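Local atomic coordinates of enoyl-CoA hydratase/isomerase (Pseudomonas aeruginosa, PDB entry 3LAO), a protein that probably catalyses, as a homotrimer of the crotonase family, the addition of water to the unsaturated side chain of a steroid acyl-CoA. Residues Leu46-Tyr51 with Lys106-Ala111; Cys59-Ala64 with Glu202-Ile207; Phe87-Pro90 with Pro96-Val99. All blocks are in the same frame, centred on the assembly; numbering follows the deposited sequence.

Contact 1: Leu46-Tyr51 with Lys106-Ala111; sequences LAMGEY and KPLVVA
Helix 38-53 packs on one face of the crotonase-fold sheet, and Tyr51, in its last turns, meets Lys106 and Pro107 just where the chain turns into strand 108-112. The amine of Lys106 reaches back to the helix backbone: NZ donates to Tyr51 O at 2.9 Å with a C=O...N angle of 148°, somewhat out of the carbonyl plane. A carbonyl at the C-terminal end of a helix would be expected to attract a positive charge, and Ser57 O gives NZ a second acceptor. Lysine suits the place because its long chain bends at chi3 (-96°), which lets CE lie 4.2 Å above the Tyr51 ring plane, toward its rim. NZ also makes an off-centre cation-pi contact, 4.5 Å from the Tyr51 ring centroid. At the far end of the ring, OH donates a weak hydrogen bond to Pro107 O at 2.7 Å and lies 3.2 Å from Lys106 CB. Tyrosine thus spans the gap with an apolar ring and still has a polar group to offer a backbone oxygen. About one turn earlier on the helix, selenomethionine Met48, modelled in two conformers, packs loosely on Leu108. Tyr51 and Leu108 both rest on Ala60 of the adjacent strand 59-64, whereas Pro107 packs against helices 196-209 and 212-222.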
# COMPACT_ATOMS: atom_id res chain seq x y z
N LEU B 46 14.32 -26.40 3.27
CA LEU B 46 15.75 -26.72 3.51
C LEU B 46 16.71 -26.02 2.56
O LEU B 46 17.78 -25.58 2.97
CB LEU B 46 16.01 -28.22 3.49
CG LEU B 46 15.57 -28.96 4.75
CD1 LEU B 46 15.83 -30.46 4.62
CD2 LEU B 46 16.23 -28.43 6.02
N ALA B 47 16.34 -25.95 1.28
CA ALA B 47 17.06 -25.17 0.28
C ALA B 47 17.12 -23.68 0.67
O ALA B 47 18.17 -23.05 0.52
CB ALA B 47 16.41 -25.33 -1.08
N MSE B 48 16.02 -23.11 1.16
CA MSE B 48 16.09 -21.72 1.62
C MSE B 48 16.99 -21.56 2.85
O MSE B 48 17.79 -20.65 2.91
CB MSE B 48 14.71 -21.13 1.90
CG MSE B 48 14.62 -19.71 1.39
SE MSE B 48 14.44 -19.68 -0.55
CE MSE B 48 12.51 -20.00 -0.70
N GLY B 49 16.84 -22.45 3.83
CA GLY B 49 17.70 -22.43 5.01
C GLY B 49 19.17 -22.46 4.60
O GLY B 49 20.00 -21.75 5.14
N GLU B 50 19.49 -23.27 3.62
CA GLU B 50 20.86 -23.39 3.21
C GLU B 50 21.38 -22.11 2.48
O GLU B 50 22.54 -21.71 2.66
CB GLU B 50 21.07 -24.67 2.39
CG GLU B 50 22.13 -24.55 1.27
CD GLU B 50 22.26 -25.82 0.37
OE1 GLU B 50 21.23 -26.54 0.14
OE2 GLU B 50 23.41 -26.08 -0.11
N TYR B 51 20.52 -21.49 1.67
CA TYR B 51 20.79 -20.16 1.11
C TYR B 51 21.08 -19.16 2.24
O TYR B 51 22.08 -18.46 2.21
CB TYR B 51 19.61 -19.67 0.27
CG TYR B 51 19.64 -18.16 -0.11
CD1 TYR B 51 20.70 -17.63 -0.82
CD2 TYR B 51 18.56 -17.32 0.18
CE1 TYR B 51 20.74 -16.28 -1.17
CE2 TYR B 51 18.57 -15.98 -0.17
CZ TYR B 51 19.67 -15.47 -0.85
OH TYR B 51 19.70 -14.16 -1.21
N LYS B 106 17.83 -12.39 3.23
CA LYS B 106 18.53 -12.10 1.99
C LYS B 106 17.53 -12.13 0.84
O LYS B 106 16.41 -12.57 1.01
CB LYS B 106 19.64 -13.11 1.76
CG LYS B 106 20.71 -13.06 2.80
CD LYS B 106 21.97 -13.77 2.28
CE LYS B 106 22.07 -15.20 2.74
NZ LYS B 106 23.21 -15.83 2.01
N PRO B 107 17.93 -11.61 -0.33
CA PRO B 107 16.96 -11.35 -1.40
C PRO B 107 16.50 -12.58 -2.13
O PRO B 107 17.25 -13.50 -2.27
CB PRO B 107 17.75 -10.45 -2.38
CG PRO B 107 18.76 -9.80 -1.52
CD PRO B 107 19.17 -10.84 -0.52
N LEU B 108 15.27 -12.57 -2.62
CA LEU B 108 14.80 -13.68 -3.42
C LEU B 108 14.14 -13.16 -4.68
O LEU B 108 13.35 -12.23 -4.64
CB LEU B 108 13.82 -14.52 -2.62
CG LEU B 108 13.05 -15.61 -3.36
CD1 LEU B 108 13.98 -16.70 -3.70
CD2 LEU B 108 12.05 -16.11 -2.38
N VAL B 109 14.50 -13.74 -5.81
CA VAL B 109 13.94 -13.37 -7.08
C VAL B 109 13.24 -14.63 -7.56
O VAL B 109 13.74 -15.73 -7.36
CB VAL B 109 15.05 -13.02 -8.09
CG1 VAL B 109 14.49 -13.02 -9.52
CG2 VAL B 109 15.68 -11.70 -7.74
N VAL B 110 12.07 -14.47 -8.18
CA VAL B 110 11.37 -15.64 -8.63
C VAL B 110 10.94 -15.53 -10.09
O VAL B 110 10.46 -14.47 -10.55
CB VAL B 110 10.15 -15.95 -7.72
CG1 VAL B 110 9.04 -14.82 -7.86
CG2 VAL B 110 9.61 -17.30 -8.10
N ALA B 111 11.12 -16.63 -10.81
CA ALA B 111 10.64 -16.76 -12.21
C ALA B 111 9.49 -17.77 -12.32
O ALA B 111 9.62 -18.90 -11.87
CB ALA B 111 11.81 -17.21 -13.11

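Contact 2: Cys59-Ala64 with Glu202-Ile207; sequences CAVLFA and EYAERI
Cys59, Val61, Ala204 and Ile207 join the central strand 59-64 to helix 196-209, which runs almost antiparallel to it (167°) at an axis separation of 8.4 Å. The direct contacts are all apolar, and Ala204 is at their middle. Its CB touches two side chains of the same strand face, Cys59 SG at 3.7 Å and Val61 CG2 at 3.6 Å. With no more than a methyl group on the helix, the backbones come close: the CA atoms of Cys59 and Ala204 are 6.0 Å apart. Cys59 holds SG anti to its own nitrogen (chi1 -169°), which extends the sulfur to the helix, where it also meets the aliphatic end of Ile207, 4.0 Å from CD1. Val61 presents the methyl that stands beside its backbone nitrogen; being beta-branched, it suits a strand and offers a broad surface to the helix, which it also meets at Leu197 and Leu201. Ile207 continues the layer onto Pro107 and Val109.

The strand's backbone bonds go to its neighbours, strand 22-27 on one side and Pro107 and Val109 on the other, and the helix bonds within itself. Charged and polar groups belong to other sides of the helix. Tyr203 OH bonds to Glu189 OE1, and Arg206 makes a salt bridge to Asp174 of a second subunit, while Ile207 packs on Thr172 of that subunit.

A buried interface made of methyl groups and one sulfur has little directional preference, so its fit comes from shape: a small and a branched residue on the helix facing compact residues on the strand. The thiol serves here as an apolar surface, and the same helix keeps its polar chemistry for other partners, the trimer among them.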
# COMPACT_ATOMS: atom_id res chain seq x y z
N CYS B 59 22.08 -13.65 -3.59
CA CYS B 59 20.71 -13.63 -4.02
C CYS B 59 20.28 -15.06 -4.42
O CYS B 59 21.05 -15.87 -4.95
CB CYS B 59 20.59 -12.68 -5.20
SG CYS B 59 18.89 -12.26 -5.70
N ALA B 60 19.03 -15.38 -4.13
CA ALA B 60 18.52 -16.69 -4.47
C ALA B 60 17.57 -16.53 -5.67
O ALA B 60 16.81 -15.56 -5.74
CB ALA B 60 17.79 -17.24 -3.27
N VAL B 61 17.61 -17.46 -6.62
CA VAL B 61 16.60 -17.46 -7.67
C VAL B 61 15.73 -18.72 -7.60
O VAL B 61 16.23 -19.86 -7.75
CB VAL B 61 17.24 -17.40 -9.06
CG1 VAL B 61 16.15 -17.35 -10.11
CG2 VAL B 61 18.17 -16.19 -9.15
N LEU B 62 14.46 -18.52 -7.31
CA LEU B 62 13.51 -19.63 -7.27
C LEU B 62 12.83 -19.76 -8.62
O LEU B 62 12.25 -18.81 -9.09
CB LEU B 62 12.45 -19.41 -6.21
CG LEU B 62 11.27 -20.39 -6.15
CD1 LEU B 62 11.66 -21.84 -5.76
CD2 LEU B 62 10.34 -19.84 -5.12
N PHE B 63 12.91 -20.94 -9.23
CA PHE B 63 12.24 -21.22 -10.49
C PHE B 63 11.66 -22.66 -10.49
O PHE B 63 11.78 -23.43 -9.51
CB PHE B 63 13.24 -21.01 -11.64
CG PHE B 63 14.28 -22.08 -11.75
CD1 PHE B 63 15.33 -22.13 -10.85
CD2 PHE B 63 14.15 -23.09 -12.70
CE1 PHE B 63 16.32 -23.17 -10.93
CE2 PHE B 63 15.12 -24.15 -12.78
CZ PHE B 63 16.21 -24.17 -11.90
N ALA B 64 11.01 -23.03 -11.59
CA ALA B 64 10.38 -24.35 -11.72
C ALA B 64 10.90 -25.04 -12.98
O ALA B 64 10.97 -24.43 -14.06
CB ALA B 64 8.84 -24.24 -11.75
N GLU B 202 19.26 -11.95 -14.67
CA GLU B 202 19.81 -10.61 -14.80
C GLU B 202 19.49 -9.73 -13.56
O GLU B 202 20.36 -9.00 -13.07
CB GLU B 202 19.27 -9.95 -16.06
CG GLU B 202 19.18 -10.85 -17.25
CD GLU B 202 18.89 -10.10 -18.54
OE1 GLU B 202 18.91 -8.85 -18.52
OE2 GLU B 202 18.65 -10.75 -19.58
N TYR B 203 18.25 -9.78 -13.06
CA TYR B 203 17.87 -9.02 -11.87
C TYR B 203 18.66 -9.44 -10.66
O TYR B 203 18.99 -8.61 -9.83
CB TYR B 203 16.37 -9.18 -11.53
CG TYR B 203 15.45 -8.29 -12.32
CD1 TYR B 203 15.33 -6.92 -12.00
CD2 TYR B 203 14.68 -8.79 -13.38
CE1 TYR B 203 14.47 -6.08 -12.73
CE2 TYR B 203 13.79 -7.95 -14.12
CZ TYR B 203 13.71 -6.59 -13.78
OH TYR B 203 12.88 -5.77 -14.49
N ALA B 204 18.90 -10.74 -10.54
CA ALA B 204 19.58 -11.31 -9.40
C ALA B 204 21.05 -10.97 -9.46
O ALA B 204 21.66 -10.68 -8.44
CB ALA B 204 19.41 -12.82 -9.36
N GLU B 205 21.64 -11.04 -10.65
CA GLU B 205 23.00 -10.53 -10.83
C GLU B 205 23.12 -9.05 -10.44
O GLU B 205 24.08 -8.63 -9.78
CB GLU B 205 23.53 -10.79 -12.24
CG GLU B 205 24.35 -12.10 -12.33
CD GLU B 205 24.01 -12.95 -13.57
OE1 GLU B 205 23.36 -12.44 -14.52
OE2 GLU B 205 24.40 -14.15 -13.59
N ARG B 206 22.11 -8.26 -10.78
CA ARG B 206 22.14 -6.86 -10.38
C ARG B 206 22.11 -6.63 -8.84
O ARG B 206 22.82 -5.77 -8.34
CB ARG B 206 21.04 -6.08 -11.11
CG ARG B 206 21.38 -4.61 -11.30
CD ARG B 206 22.06 -4.39 -12.63
NE ARG B 206 21.38 -3.39 -13.46
CZ ARG B 206 20.15 -3.52 -13.97
NH1 ARG B 206 19.41 -4.61 -13.72
NH2 ARG B 206 19.64 -2.55 -14.72
N ILE B 207 21.31 -7.41 -8.10
CA ILE B 207 21.21 -7.32 -6.66
C ILE B 207 22.51 -7.85 -6.07
O ILE B 207 23.00 -7.36 -5.04
CB ILE B 207 20.01 -8.19 -6.13
CG1 ILE B 207 18.66 -7.57 -6.50
CG2 ILE B 207 20.11 -8.49 -4.62
CD1 ILE B 207 17.45 -8.57 -6.24

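Contact 3: Phe87-Pro90 with Pro96-Val99; sequences FRYP and PWGV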
# COMPACT_ATOMS: atom_id res chain seq x y z
N PHE B 87 1.23 -27.31 9.62
CA PHE B 87 2.48 -27.69 8.96
C PHE B 87 3.74 -27.13 9.60
O PHE B 87 3.96 -25.91 9.64
CB PHE B 87 2.51 -27.36 7.47
CG PHE B 87 3.65 -28.02 6.75
CD1 PHE B 87 3.59 -29.37 6.43
CD2 PHE B 87 4.81 -27.32 6.44
CE1 PHE B 87 4.66 -30.00 5.79
CE2 PHE B 87 5.89 -27.94 5.79
CZ PHE B 87 5.82 -29.28 5.47
N ARG B 88 4.58 -28.06 10.08
CA ARG B 88 5.90 -27.74 10.60
C ARG B 88 6.98 -27.95 9.53
O ARG B 88 6.96 -28.93 8.78
CB ARG B 88 6.24 -28.62 11.79
CG ARG B 88 5.11 -28.81 12.76
CD ARG B 88 4.70 -27.50 13.37
NE ARG B 88 3.29 -27.54 13.73
CZ ARG B 88 2.83 -27.63 14.98
NH1 ARG B 88 1.52 -27.66 15.20
NH2 ARG B 88 3.68 -27.69 16.00
N TYR B 89 7.91 -27.02 9.48
CA TYR B 89 9.09 -27.11 8.64
C TYR B 89 10.25 -27.74 9.41
O TYR B 89 10.26 -27.79 10.62
CB TYR B 89 9.48 -25.71 8.15
CG TYR B 89 8.45 -25.16 7.20
CD1 TYR B 89 7.47 -24.29 7.64
CD2 TYR B 89 8.44 -25.57 5.86
CE1 TYR B 89 6.50 -23.83 6.76
CE2 TYR B 89 7.47 -25.10 4.97
CZ TYR B 89 6.52 -24.24 5.42
OH TYR B 89 5.57 -23.79 4.53
N PRO B 90 11.22 -28.24 8.69
CA PRO B 90 12.34 -28.93 9.33
C PRO B 90 13.16 -27.92 10.09
O PRO B 90 13.10 -26.77 9.65
CB PRO B 90 13.17 -29.39 8.13
CG PRO B 90 12.23 -29.35 6.96
CD PRO B 90 11.31 -28.24 7.22
N PRO B 96 9.23 -20.89 2.90
CA PRO B 96 9.13 -20.24 1.59
C PRO B 96 8.02 -19.21 1.56
O PRO B 96 8.19 -18.16 0.97
CB PRO B 96 8.78 -21.41 0.66
CG PRO B 96 9.49 -22.57 1.31
CD PRO B 96 9.26 -22.36 2.78
N TRP B 97 6.89 -19.54 2.16
CA TRP B 97 5.78 -18.62 2.24
C TRP B 97 5.96 -17.43 3.18
O TRP B 97 5.10 -16.57 3.26
CB TRP B 97 4.52 -19.41 2.54
CG TRP B 97 4.10 -20.07 1.25
CD1 TRP B 97 3.28 -19.55 0.31
CD2 TRP B 97 4.57 -21.31 0.73
NE1 TRP B 97 3.17 -20.40 -0.75
CE2 TRP B 97 3.96 -21.50 -0.52
CE3 TRP B 97 5.45 -22.29 1.20
CZ2 TRP B 97 4.17 -22.63 -1.30
CZ3 TRP B 97 5.68 -23.40 0.42
CH2 TRP B 97 5.05 -23.57 -0.82
N GLY B 98 7.09 -17.39 3.86
CA GLY B 98 7.39 -16.35 4.83
C GLY B 98 6.36 -16.09 5.92
O GLY B 98 6.20 -14.95 6.36
N VAL B 99 5.67 -17.12 6.38
CA VAL B 99 4.63 -16.90 7.37
C VAL B 99 5.10 -17.31 8.76
O VAL B 99 4.77 -16.67 9.75
CB VAL B 99 3.33 -17.61 6.96
CG1 VAL B 99 2.36 -17.73 8.11
CG2 VAL B 99 2.67 -16.86 5.80
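Tyr89 reaches across to Pro96 and Trp97 from the other limb of a long irregular loop. Its CB is directed at the second segment, and chi1 of -67° sets CG beside the backbone nitrogen, from where the ring extends toward Pro96 and Trp97. Within 87-90 itself, the edge of Phe87 comes over one face of the ring, CE2 lying 3.3 Å above the Tyr89 plane, offset toward the rim near CD2. Next, CE2 touches Pro96 CD at 3.9 Å, an apolar contact in which the two side chains come from opposite directions; a proline ring gives a rigid, compact surface there. Both limbs belong to the connection between helix 75-78 and strand 108-112 and pack on helix 38-53, Tyr89 touching Ala45 and Pro96 touching Leu44. At the tip, OH approaches the six-membered part of the Trp97 indole, 3.7 Å from CE3 and 4.1 Å from CZ3, the two side chains crossing at about a right angle. Tryptophan has the breadth to take this contact and still use its polar end elsewhere: NE1 bonds to Ala119 O at the start of helix 119-125, a helix end whose backbone N-H in related crotonases contributes to the oxyanion hole, a role only inferred here.

In the fold
Reading from the N terminus, helix 38-53 supplies the first half of contact 1 and strand 59-64, next in the chain, the first half of contact 2. Contact 3 then closes a short excursion of the long loop, 87-90 with 96-99, and lies within the spans of both others. Strand 108-112 completes contact 1, but contact 2 waits for helix 196-209, so these two cross. Strands 59-64 and 108-112 are neighbours, probably hydrogen-bonded where Val109 meets Ala60 and Leu62, so contacts 1 and 2 tie helices 38-53 and 196-209 to the same sheet. Contacts 1 and 3, centres about 13 Å apart, touch where Leu46 packs on Pro90 and Met48 on Pro96, bringing the loop onto helix 38-53.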